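Local coordinates for caspase recruitment domain-containing protein 19 (Homo sapiens, PDB 4FH0) that associates with BCL10 through its caspase recruitment domain and plays a role in inhibiting BCL10-induced activation of NF-kappa-B, at residues L34-N37 with I43-N46. The protein carries 2 engineered substitutions. Numbering follows the deposited sequence.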
loop_
_atom_site.group_PDB
_atom_site.type_symbol
_atom_site.label_atom_id
_atom_site.label_comp_id
_atom_site.label_asym_id
_atom_site.label_seq_id
_atom_site.Cartn_x
_atom_site.Cartn_y
_atom_site.Cartn_z
ATOM N N LEU A 34 1.865 -5.565 -7.181
ATOM C CA LEU A 34 2.786 -5.925 -8.256
ATOM C C LEU A 34 3.927 -4.925 -8.390
ATOM O O LEU A 34 5.078 -5.308 -8.565
ATOM C CB LEU A 34 2.046 -6.089 -9.557
ATOM C CG LEU A 34 1.235 -7.382 -9.531
ATOM C CD1 LEU A 34 0.458 -7.492 -10.807
ATOM C CD2 LEU A 34 2.137 -8.590 -9.346
ATOM N N GLN A 35 3.613 -3.648 -8.262
ATOM C CA GLN A 35 4.623 -2.605 -8.298
ATOM C C GLN A 35 5.670 -2.805 -7.199
ATOM O O GLN A 35 6.852 -2.575 -7.411
ATOM C CB GLN A 35 3.952 -1.250 -8.118
ATOM C CG GLN A 35 4.820 -0.106 -8.481
ATOM C CD GLN A 35 5.129 -0.137 -9.956
ATOM O OE1 GLN A 35 4.253 -0.401 -10.788
ATOM N NE2 GLN A 35 6.360 0.095 -10.282
ATOM N N LEU A 36 5.214 -3.246 -6.029
ATOM C CA LEU A 36 6.095 -3.458 -4.895
ATOM C C LEU A 36 6.829 -4.810 -4.951
ATOM O O LEU A 36 7.715 -5.061 -4.136
ATOM C CB LEU A 36 5.293 -3.383 -3.611
ATOM C CG LEU A 36 4.649 -2.047 -3.306
ATOM C CD1 LEU A 36 3.716 -2.167 -2.088
ATOM C CD2 LEU A 36 5.735 -0.985 -3.091
ATOM N N ASN A 37 6.465 -5.671 -5.902
ATOM C CA ASN A 37 7.055 -7.003 -6.007
ATOM C C ASN A 37 7.999 -7.189 -7.192
ATOM O O ASN A 37 9.006 -7.886 -7.079
ATOM C CB ASN A 37 5.926 -8.038 -6.107
ATOM C CG ASN A 37 6.417 -9.407 -6.522
ATOM O OD1 ASN A 37 6.234 -9.809 -7.656
ATOM N ND2 ASN A 37 7.028 -10.133 -5.603
ATOM N N ILE A 43 9.990 -4.685 -2.453
ATOM C CA ILE A 43 9.424 -4.463 -1.135
ATOM C C ILE A 43 8.681 -5.697 -0.636
ATOM O O ILE A 43 8.706 -6.005 0.566
ATOM C CB ILE A 43 8.501 -3.253 -1.185
ATOM C CG1 ILE A 43 9.289 -2.020 -1.665
ATOM C CG2 ILE A 43 7.832 -3.007 0.154
ATOM C CD1 ILE A 43 10.577 -1.776 -0.946
ATOM N N LEU A 44 8.039 -6.415 -1.555
ATOM C CA LEU A 44 7.283 -7.624 -1.234
ATOM C C LEU A 44 7.813 -8.817 -1.989
ATOM O O LEU A 44 7.955 -8.775 -3.212
ATOM C CB LEU A 44 5.811 -7.440 -1.582
ATOM C CG LEU A 44 5.054 -6.318 -0.872
ATOM C CD1 LEU A 44 3.618 -6.254 -1.422
ATOM C CD2 LEU A 44 5.058 -6.506 0.634
ATOM N N THR A 45 8.095 -9.889 -1.256
ATOM C CA THR A 45 8.488 -11.130 -1.890
ATOM C C THR A 45 7.304 -11.726 -2.649
ATOM O O THR A 45 6.170 -11.289 -2.473
ATOM C CB THR A 45 8.929 -12.157 -0.837
ATOM O OG1 THR A 45 7.805 -12.496 -0.023
ATOM C CG2 THR A 45 10.051 -11.605 0.025
ATOM N N ASN A 46 7.550 -12.735 -3.476
ATOM C CA ASN A 46 6.458 -13.395 -4.167
ATOM C C ASN A 46 5.435 -13.975 -3.195
ATOM O O ASN A 46 4.244 -13.846 -3.413
ATOM C CB ASN A 46 6.981 -14.510 -5.077
ATOM C CG ASN A 46 7.656 -13.982 -6.320
ATOM O OD1 ASN A 46 7.839 -12.774 -6.495
ATOM N ND2 ASN A 46 8.041 -14.891 -7.191
#
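N37 reaches across to the backbone of L44 and to the side chain of N46. Its CG stands anti to the backbone N (chi1 167°), and this torsion brings the end of the side chain alongside L44 and N46. N37 CB lies 3.6 Å from L44 O. N37 CG lies 3.7 Å from both L44 O and N46 OD1. N37 OD1 comes within 3.6 Å of N46 OD1, two acceptors with no bond between them. At the tip, N37 ND2 donates two hydrogen bonds. One runs from N37 ND2 to L44 O (2.9 Å), tilted from that carbonyl plane. The other runs from N37 ND2 to a lone pair of N46 OD1 (2.9 Å). It is nearly straight at 171°. Both acceptors lie close to the N37 amide plane, so the two bonds fix its rotation. In this CARD, a bundle of helices, the contact ties residues 34-37 of helix 26-37 to the loop leading into helix 46-52. T45 is the N-cap of that next helix. With an alanine here the amide is gone, and L44 O and N46 OD1 would probably both lose this donor. L36 O accepts from both I43 N and L44 N. L36 CD2 packs on I43 CG1 and L36 CB on L44 CD1, each at 4.0 Å.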